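Long-range contacts in diphosphomevalonate decarboxylase, putative (Trypanosoma brucei, PDB 2HKE), which probably catalyses the ATP-dependent decarboxylation of (R)-5-diphosphomevalonate to isopentenyl diphosphate, a precursor of isoprenoids and sterols: residues K324-D329 against F356-Q361; F37-S42 against S362-G367; K191-D196 against Y264-S269. The protein carries 1 engineered substitution. All blocks are in the same frame, centred on the assembly; numbering follows the deposited sequence. Where two conformers were deposited one is given.

Interaction 1: residues K324-D329 against F356-Q361; sequences KFFFGD and FEMLLQ
Strand 325-327, at the edge of a five-stranded sheet in the C-terminal domain, runs parallel to strand 358-363 in a beta-alpha-beta unit, with helix 330-338 in the crossover. Each bonded residue reaches two residues of its partner strand, as parallel strands do: Leu359 N reaches Lys324 O, Leu359 O receives Phe326 N, Phe326 O receives Gln361 N, and Gln361 O receives Gly328 N. Lys324 NZ donates to a lone pair of Glu357 O at 2.7 Å, and water 1 links it to Phe356 O. Phe325, Phe327 and Leu359 share the face covered by helices 330-338 and 307-317, to which the two rings and the branched leucine give an apolar surface. Leu359 CD2 sits over one face of the Phe325 ring, 4.0 Å from its centroid. Beside Phe326, which shares the other face with Leu360, Met358 SD approaches the ring obliquely, a Met-aromatic contact.

Gln361, on the face of Phe327, does most: its chain can lie on a ring and its amide can grip backbone. Its CB stands over the centre of the Phe327 ring, 3.5 Å from the centroid. CG, anti to the backbone N (chi1 171°), passes beside CD2 of that ring. A bend at chi2 (-82°) then swings CD toward Asp329 CB. Water 2 links NE2, weakly, to Asp329 OD2, which also pairs with Lys304. At the tip, OE1 accepts Asp329 N at 3.0 Å, on a lone pair.

Interaction 2: residues F37-S42 against S362-G367; sequences FSITLS and SPVGCG. With SO4 (sulfate ion), chain E.
Ser362 OG is held by two bonds: it accepts the backbone N-H of Ser42 at 2.8 Å, nearly straight at 169°, and donates to Pro363 O at 2.6 Å. With OG anti to its own backbone N (chi1 168°), the serine reaches across to segment 37-42, its hydroxyl donor and acceptor at once. A second direct bond joins the backbones, Gly365 N to Thr40 O at 2.7 Å, with the donor above the carbonyl plane. Glycine is needed at 365 because a CB there would collide with Leu41 O and Ser42 N; its CA instead offers a C-H to Leu41 O. Ile39 CG2 meets Val364 CG2 at 3.9 Å, methyls of two beta-branched side chains that cross at about a right angle.

A sulfate ion, probably from the crystallisation liquor, spans both segments. Ser42 OG donates to its O2 at 2.6 Å, and Cys366 N donates to O4; Ala43 N binds it too. Water 3 accepts from Gly367 N and lies within hydrogen-bonding distance of Leu41 O and sulfate O1. Strand 36-40 of the N-terminal domain thus meets the end of strand 358-363 of the C-terminal domain, where serine hydroxyl and backbone N-H donors here hold a sulfate at the domain junction.

Interaction 3: residues K191-D196 against Y264-S269; sequences KGAQKD and YATEDS
A capping box at the start of helix 267-283 meets the loop that leads from strand 183-189 to helix 199-209. Thr266 is the N-cap: its OG1 accepts Ser269 N at 3.2 Å, and Ser269 OG accepts Thr266 N in return, so each side-chain oxygen accepts the other residue's backbone N-H, at the helix start where no preceding turn supplies carbonyls. To do this OG1 stands between the backbone N and the carbonyl carbon (chi1 65°), which turns the methyl CG2 toward the loop. There CG2 comes within 3.5 Å of Ala193 N and also touches Lys191 O and Ala193 CB. Alanine fits because its single methyl rests against Tyr264 O and Thr266 CG2 with little bulk.

No direct hydrogen bond crosses between the segments; waters carry the polar links. Water 4 donates to Lys191 O and to Asp268 OD2, and lies 2.6 Å from Thr266 OG1. Water 5 bridges Lys191 N to the same Asp268 OD2, while water 6 joins Ala193 N to Tyr264 O. Farther along, Tyr264 CE1 touches Asp196 CB; Asp196 itself accepts from Thr263 N and the tyrosine hydroxyl bonds Val197 O. The result is a water-bridged surface contact in which the N-cap threonine of a capping box also packs its methyl against the neighbouring loop.

Strand 358-363 ties the first two contacts together: interaction 1 uses its start and middle beside strand 325-327, and interaction 2 takes up the chain directly where 356-361 ends, their centres lying about 15 Å apart. One continuous stretch thus passes from the sheet of the C-terminal domain to the junction with the N-terminal domain, where the sulfate is bound. Interaction 3 stays on the C-terminal domain's surface, its centre about 20 Å from that of interaction 1. It touches interaction 1 by packing, with Lys191 CE 3.3 Å from Glu357 OE2. From interaction 2 it is separate, the nearest atoms lying about 17 Å apart.

Interaction 1: residues K324-D329 against F356-Q361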
loop_
_atom_site.group_PDB
_atom_site.type_symbol
_atom_site.label_atom_id
_atom_site.label_comp_id
_atom_site.label_asym_id
_atom_site.label_seq_id
_atom_site.Cartn_x
_atom_site.Cartn_y
_atom_site.Cartn_z
ATOM N N LYS A 324 -19.537 6.213 -7.778
ATOM C CA LYS A 324 -18.088 5.980 -7.859
ATOM C C LYS A 324 -17.387 6.117 -6.476
ATOM O O LYS A 324 -16.154 6.089 -6.400
ATOM C CB LYS A 324 -17.436 6.943 -8.849
ATOM C CG LYS A 324 -17.800 6.742 -10.338
ATOM C CD LYS A 324 -17.256 5.419 -10.878
ATOM C CE LYS A 324 -16.924 5.445 -12.398
ATOM N NZ LYS A 324 -15.464 5.840 -12.732
ATOM N N PHE A 325 -18.184 6.289 -5.445
ATOM C CA PHE A 325 -17.721 6.244 -4.053
ATOM C C PHE A 325 -17.747 4.804 -3.571
ATOM O O PHE A 325 -18.762 4.109 -3.722
ATOM C CB PHE A 325 -18.649 7.025 -3.153
ATOM C CG PHE A 325 -18.451 8.484 -3.127
ATOM C CD1 PHE A 325 -18.260 9.198 -4.288
ATOM C CD2 PHE A 325 -18.547 9.173 -1.949
ATOM C CE1 PHE A 325 -18.154 10.529 -4.277
ATOM C CE2 PHE A 325 -18.417 10.531 -1.918
ATOM C CZ PHE A 325 -18.203 11.209 -3.096
ATOM N N PHE A 326 -16.662 4.359 -2.954
ATOM C CA PHE A 326 -16.590 3.048 -2.376
ATOM C C PHE A 326 -16.186 3.209 -0.909
ATOM O O PHE A 326 -15.005 3.258 -0.593
ATOM C CB PHE A 326 -15.608 2.202 -3.164
ATOM C CG PHE A 326 -16.096 1.863 -4.517
ATOM C CD1 PHE A 326 -15.829 2.685 -5.579
ATOM C CD2 PHE A 326 -16.900 0.758 -4.731
ATOM C CE1 PHE A 326 -16.341 2.375 -6.865
ATOM C CE2 PHE A 326 -17.413 0.464 -6.035
ATOM C CZ PHE A 326 -17.131 1.267 -7.060
ATOM N N PHE A 327 -17.165 3.369 -0.036
ATOM C CA PHE A 327 -16.907 3.665 1.360
ATOM C C PHE A 327 -17.088 2.399 2.198
ATOM O O PHE A 327 -18.122 1.780 2.137
ATOM C CB PHE A 327 -17.856 4.748 1.875
ATOM C CG PHE A 327 -17.349 6.184 1.689
ATOM C CD1 PHE A 327 -16.783 6.576 0.497
ATOM C CD2 PHE A 327 -17.445 7.102 2.719
ATOM C CE1 PHE A 327 -16.334 7.874 0.339
ATOM C CE2 PHE A 327 -17.034 8.408 2.549
ATOM C CZ PHE A 327 -16.483 8.780 1.373
ATOM N N GLY A 328 -16.086 2.029 2.967
ATOM C CA GLY A 328 -16.229 0.944 3.951
ATOM C C GLY A 328 -17.281 1.311 5.001
ATOM O O GLY A 328 -17.963 0.432 5.542
ATOM N N ASP A 329 -17.396 2.609 5.311
ATOM C CA ASP A 329 -18.268 3.110 6.383
ATOM C C ASP A 329 -19.526 3.786 5.799
ATOM O O ASP A 329 -19.522 4.936 5.399
ATOM C CB ASP A 329 -17.403 4.054 7.258
ATOM C CG ASP A 329 -18.051 4.514 8.521
ATOM O OD1 ASP A 329 -19.303 4.530 8.658
ATOM O OD2 ASP A 329 -17.265 4.920 9.440
ATOM N N PHE A 356 -13.203 12.272 -10.025
ATOM C CA PHE A 356 -12.268 11.171 -9.764
ATOM C C PHE A 356 -12.745 9.933 -10.505
ATOM O O PHE A 356 -13.956 9.778 -10.807
ATOM C CB PHE A 356 -12.186 10.842 -8.268
ATOM C CG PHE A 356 -11.804 12.006 -7.392
ATOM C CD1 PHE A 356 -10.743 12.850 -7.725
ATOM C CD2 PHE A 356 -12.458 12.205 -6.174
ATOM C CE1 PHE A 356 -10.384 13.909 -6.909
ATOM C CE2 PHE A 356 -12.089 13.322 -5.347
ATOM C CZ PHE A 356 -11.040 14.120 -5.718
ATOM N N GLU A 357 -11.825 9.012 -10.752
ATOM C CA GLU A 357 -12.209 7.723 -11.302
ATOM C C GLU A 357 -13.028 6.986 -10.236
ATOM O O GLU A 357 -13.964 6.272 -10.543
ATOM C CB GLU A 357 -10.995 6.929 -11.705
ATOM C CG GLU A 357 -10.127 7.582 -12.724
ATOM C CD GLU A 357 -10.926 7.921 -13.987
ATOM O OE1 GLU A 357 -11.300 6.961 -14.711
ATOM O OE2 GLU A 357 -11.213 9.123 -14.199
ATOM N N MET A 358 -12.662 7.179 -8.972
ATOM C CA MET A 358 -13.409 6.638 -7.859
ATOM C C MET A 358 -12.850 7.269 -6.617
ATOM O O MET A 358 -11.766 7.836 -6.644
ATOM C CB MET A 358 -13.270 5.117 -7.754
ATOM C CG MET A 358 -12.151 4.628 -6.894
ATOM S SD MET A 358 -12.235 2.824 -6.722
ATOM C CE MET A 358 -11.850 2.597 -8.397
ATOM N N LEU A 359 -13.606 7.174 -5.547
ATOM C CA LEU A 359 -13.170 7.641 -4.230
ATOM C C LEU A 359 -13.400 6.555 -3.205
ATOM O O LEU A 359 -14.552 6.200 -2.934
ATOM C CB LEU A 359 -13.940 8.885 -3.806
ATOM C CG LEU A 359 -13.564 9.487 -2.458
ATOM C CD1 LEU A 359 -12.116 9.978 -2.474
ATOM C CD2 LEU A 359 -14.500 10.628 -2.094
ATOM N N LEU A 360 -12.298 6.037 -2.663
ATOM C CA LEU A 360 -12.308 4.915 -1.726
ATOM C C LEU A 360 -12.220 5.493 -0.344
ATOM O O LEU A 360 -11.525 6.461 -0.177
ATOM C CB LEU A 360 -11.072 4.055 -1.960
ATOM C CG LEU A 360 -10.816 2.840 -1.095
ATOM C CD1 LEU A 360 -12.039 1.844 -1.083
ATOM C CD2 LEU A 360 -9.550 2.169 -1.564
ATOM N N GLN A 361 -12.964 4.954 0.615
ATOM C CA GLN A 361 -12.740 5.290 2.022
ATOM C C GLN A 361 -12.521 4.029 2.814
ATOM O O GLN A 361 -13.179 3.035 2.579
ATOM C CB GLN A 361 -13.875 6.156 2.582
ATOM C CG GLN A 361 -13.854 6.393 4.118
ATOM C CD GLN A 361 -14.447 5.255 4.908
ATOM O OE1 GLN A 361 -15.351 4.584 4.436
ATOM N NE2 GLN A 361 -13.957 5.046 6.149
HETATM O O HOH W 1 -15.453 8.916 -12.916
HETATM O O HOH W 2 -14.660 4.174 9.081
#

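Interaction 2: residues F37-S42 against S362-G367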
loop_
_atom_site.group_PDB
_atom_site.type_symbol
_atom_site.label_atom_id
_atom_site.label_comp_id
_atom_site.label_asym_id
_atom_site.label_seq_id
_atom_site.Cartn_x
_atom_site.Cartn_y
_atom_site.Cartn_z
ATOM N N PHE A 37 6.924 3.097 6.690
ATOM C CA PHE A 37 5.929 3.106 7.737
ATOM C C PHE A 37 4.614 3.304 7.002
ATOM O O PHE A 37 4.497 4.249 6.208
ATOM C CB PHE A 37 6.235 4.307 8.663
ATOM C CG PHE A 37 5.800 4.143 10.124
ATOM C CD1 PHE A 37 4.802 3.268 10.533
ATOM C CD2 PHE A 37 6.350 5.004 11.052
ATOM C CE1 PHE A 37 4.442 3.199 11.893
ATOM C CE2 PHE A 37 6.016 4.952 12.402
ATOM C CZ PHE A 37 5.026 4.049 12.816
ATOM N N SER A 38 3.626 2.426 7.262
ATOM C CA SER A 38 2.396 2.460 6.489
ATOM C C SER A 38 1.191 2.244 7.381
ATOM O O SER A 38 1.313 1.806 8.546
ATOM C CB SER A 38 2.400 1.388 5.411
ATOM O OG SER A 38 2.619 0.106 5.998
ATOM N N ILE A 39 0.047 2.612 6.838
ATOM C CA ILE A 39 -1.242 2.277 7.415
ATOM C C ILE A 39 -1.835 1.159 6.588
ATOM O O ILE A 39 -1.973 1.245 5.360
ATOM C CB ILE A 39 -2.203 3.491 7.409
ATOM C CG1 ILE A 39 -1.662 4.625 8.265
ATOM C CG2 ILE A 39 -3.640 3.114 7.917
ATOM C CD1 ILE A 39 -2.568 5.807 8.321
ATOM N N THR A 40 -2.284 0.110 7.267
ATOM C CA THR A 40 -2.969 -0.947 6.606
ATOM C C THR A 40 -4.449 -0.565 6.376
ATOM O O THR A 40 -5.085 -0.068 7.281
ATOM C CB THR A 40 -2.902 -2.186 7.501
ATOM O OG1 THR A 40 -1.532 -2.462 7.793
ATOM C CG2 THR A 40 -3.570 -3.357 6.810
ATOM N N LEU A 41 -4.954 -0.777 5.181
ATOM C CA LEU A 41 -6.317 -0.413 4.844
ATOM C C LEU A 41 -7.238 -1.619 5.139
ATOM O O LEU A 41 -6.762 -2.741 5.345
ATOM C CB LEU A 41 -6.423 -0.043 3.381
ATOM C CG LEU A 41 -5.746 1.264 2.962
ATOM C CD1 LEU A 41 -6.638 1.717 1.723
ATOM C CD2 LEU A 41 -5.722 2.270 4.053
ATOM N N SER A 42 -8.541 -1.358 5.152
ATOM C CA SER A 42 -9.548 -2.409 5.168
ATOM C C SER A 42 -9.489 -3.290 3.936
ATOM O O SER A 42 -9.188 -2.822 2.849
ATOM C CB SER A 42 -10.958 -1.804 5.272
ATOM O OG SER A 42 -11.921 -2.840 5.341
ATOM N N SER A 362 -11.567 4.084 3.743
ATOM C CA SER A 362 -11.283 2.973 4.645
ATOM C C SER A 362 -10.911 3.476 6.021
ATOM O O SER A 362 -10.285 4.520 6.167
ATOM C CB SER A 362 -10.147 2.111 4.057
ATOM O OG SER A 362 -9.616 1.167 4.968
ATOM N N PRO A 363 -11.315 2.745 7.080
ATOM C CA PRO A 363 -10.691 2.931 8.392
ATOM C C PRO A 363 -9.319 2.250 8.385
ATOM O O PRO A 363 -8.920 1.658 7.373
ATOM C CB PRO A 363 -11.653 2.174 9.312
ATOM C CG PRO A 363 -12.008 1.030 8.523
ATOM C CD PRO A 363 -12.240 1.594 7.103
ATOM N N VAL A 364 -8.578 2.324 9.487
ATOM C CA VAL A 364 -7.349 1.567 9.646
ATOM C C VAL A 364 -7.747 0.101 9.711
ATOM O O VAL A 364 -8.674 -0.230 10.445
ATOM C CB VAL A 364 -6.592 2.005 10.894
ATOM C CG1 VAL A 364 -5.393 1.168 11.089
ATOM C CG2 VAL A 364 -6.196 3.531 10.779
ATOM N N GLY A 365 -7.128 -0.729 8.896
ATOM C CA GLY A 365 -7.551 -2.130 8.737
ATOM C C GLY A 365 -6.914 -3.111 9.713
ATOM O O GLY A 365 -5.933 -2.794 10.366
ATOM N N CYS A 366 -7.478 -4.327 9.796
ATOM C CA CYS A 366 -7.042 -5.376 10.727
ATOM C C CYS A 366 -5.988 -6.324 10.177
ATOM O O CYS A 366 -5.425 -7.107 10.934
ATOM C CB CYS A 366 -8.237 -6.236 11.153
ATOM S SG CYS A 366 -9.564 -5.295 11.913
ATOM N N GLY A 367 -5.758 -6.314 8.867
ATOM C CA GLY A 367 -4.725 -7.180 8.263
ATOM C C GLY A 367 -5.257 -8.452 7.596
ATOM O O GLY A 367 -6.355 -8.479 7.048
HETATM S S SO4 E . -10.874 -5.187 7.780
HETATM O O1 SO4 E . -10.083 -5.777 6.700
HETATM O O2 SO4 E . -12.087 -4.624 7.174
HETATM O O3 SO4 E . -11.295 -6.295 8.656
HETATM O O4 SO4 E . -10.298 -4.073 8.550
HETATM O O HOH W 3 -7.304 -5.135 6.732
#

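Interaction 3: residues K191-D196 against Y264-S269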
loop_
_atom_site.group_PDB
_atom_site.type_symbol
_atom_site.label_atom_id
_atom_site.label_comp_id
_atom_site.label_asym_id
_atom_site.label_seq_id
_atom_site.Cartn_x
_atom_site.Cartn_y
_atom_site.Cartn_z
ATOM N N LYS A 191 -6.574 9.506 -13.264
ATOM C CA LYS A 191 -6.036 8.860 -14.452
ATOM C C LYS A 191 -4.527 8.936 -14.365
ATOM O O LYS A 191 -3.976 9.926 -13.913
ATOM C CB LYS A 191 -6.601 9.462 -15.729
ATOM C CG LYS A 191 -8.037 9.049 -15.996
ATOM C CD LYS A 191 -8.625 9.684 -17.269
ATOM C CE LYS A 191 -10.173 9.809 -17.215
ATOM N NZ LYS A 191 -10.684 10.680 -18.351
ATOM N N GLY A 192 -3.842 7.889 -14.797
ATOM C CA GLY A 192 -2.414 7.839 -14.704
ATOM C C GLY A 192 -1.722 8.714 -15.730
ATOM O O GLY A 192 -2.322 9.170 -16.723
ATOM N N ALA A 193 -0.459 8.967 -15.454
ATOM C CA ALA A 193 0.398 9.718 -16.323
ATOM C C ALA A 193 0.776 8.814 -17.479
ATOM O O ALA A 193 0.538 7.610 -17.460
ATOM C CB ALA A 193 1.656 10.123 -15.584
ATOM N N GLN A 194 1.413 9.400 -18.473
ATOM C CA GLN A 194 2.078 8.601 -19.475
ATOM C C GLN A 194 2.883 7.534 -18.749
ATOM O O GLN A 194 3.495 7.818 -17.713
ATOM C CB GLN A 194 3.024 9.479 -20.279
ATOM C CG GLN A 194 3.575 8.792 -21.499
ATOM C CD GLN A 194 3.806 9.755 -22.643
ATOM O OE1 GLN A 194 4.085 10.945 -22.425
ATOM N NE2 GLN A 194 3.675 9.252 -23.885
ATOM N N LYS A 195 2.856 6.315 -19.283
ATOM C CA LYS A 195 3.588 5.185 -18.709
ATOM C C LYS A 195 5.038 5.568 -18.521
ATOM O O LYS A 195 5.652 6.176 -19.403
ATOM C CB LYS A 195 3.508 3.937 -19.603
ATOM C CG LYS A 195 3.862 2.627 -18.862
ATOM C CD LYS A 195 3.631 1.373 -19.729
ATOM C CE LYS A 195 4.929 0.852 -20.407
ATOM N NZ LYS A 195 4.716 0.532 -21.878
ATOM N N ASP A 196 5.572 5.224 -17.367
ATOM C CA ASP A 196 6.992 5.457 -17.051
ATOM C C ASP A 196 7.570 4.153 -16.458
ATOM O O ASP A 196 6.882 3.144 -16.398
ATOM C CB ASP A 196 7.116 6.644 -16.084
ATOM C CG ASP A 196 8.442 7.383 -16.201
ATOM O OD1 ASP A 196 9.479 6.705 -16.412
ATOM O OD2 ASP A 196 8.456 8.646 -16.067
ATOM N N TYR A 264 5.358 10.229 -12.193
ATOM C CA TYR A 264 4.145 9.481 -12.014
ATOM C C TYR A 264 2.931 10.394 -11.804
ATOM O O TYR A 264 1.804 9.947 -11.937
ATOM C CB TYR A 264 4.310 8.565 -10.802
ATOM C CG TYR A 264 5.381 7.530 -10.956
ATOM C CD1 TYR A 264 5.375 6.640 -12.016
ATOM C CD2 TYR A 264 6.390 7.408 -9.999
ATOM C CE1 TYR A 264 6.383 5.644 -12.130
ATOM C CE2 TYR A 264 7.372 6.442 -10.107
ATOM C CZ TYR A 264 7.347 5.532 -11.151
ATOM O OH TYR A 264 8.358 4.583 -11.214
ATOM N N ALA A 265 3.175 11.621 -11.364
ATOM C CA ALA A 265 2.099 12.582 -11.071
ATOM C C ALA A 265 1.607 13.230 -12.360
ATOM O O ALA A 265 2.369 13.392 -13.304
ATOM C CB ALA A 265 2.603 13.607 -10.166
ATOM N N THR A 266 0.320 13.557 -12.384
ATOM C CA THR A 266 -0.287 14.326 -13.460
ATOM C C THR A 266 -0.660 15.691 -12.928
ATOM O O THR A 266 -0.524 15.966 -11.742
ATOM C CB THR A 266 -1.551 13.657 -13.919
ATOM O OG1 THR A 266 -2.508 13.684 -12.836
ATOM C CG2 THR A 266 -1.291 12.208 -14.396
ATOM N N GLU A 267 -1.213 16.548 -13.779
ATOM C CA GLU A 267 -1.608 17.862 -13.250
ATOM C C GLU A 267 -2.795 17.725 -12.299
ATOM O O GLU A 267 -3.045 18.616 -11.488
ATOM C CB GLU A 267 -1.946 18.810 -14.372
ATOM C CG GLU A 267 -0.688 19.322 -15.160
ATOM C CD GLU A 267 0.271 20.160 -14.323
ATOM O OE1 GLU A 267 -0.180 20.868 -13.370
ATOM O OE2 GLU A 267 1.512 20.111 -14.603
ATOM N N ASP A 268 -3.590 16.680 -12.468
ATOM C CA ASP A 268 -4.669 16.400 -11.486
ATOM C C ASP A 268 -4.068 16.113 -10.107
ATOM O O ASP A 268 -4.548 16.649 -9.098
ATOM C CB ASP A 268 -5.512 15.220 -11.900
ATOM C CG ASP A 268 -6.466 15.524 -13.019
ATOM O OD1 ASP A 268 -6.768 16.686 -13.291
ATOM O OD2 ASP A 268 -6.905 14.545 -13.637
ATOM N N SER A 269 -3.021 15.289 -10.070
ATOM C CA SER A 269 -2.247 15.081 -8.829
ATOM C C SER A 269 -1.818 16.390 -8.190
ATOM O O SER A 269 -2.012 16.612 -6.987
ATOM C CB SER A 269 -0.998 14.235 -9.096
ATOM O OG SER A 269 -1.348 13.026 -9.707
HETATM O O HOH W 4 -4.732 12.459 -13.579
HETATM O O HOH W 5 -8.029 11.943 -13.633
HETATM O O HOH W 6 1.062 7.886 -13.357
#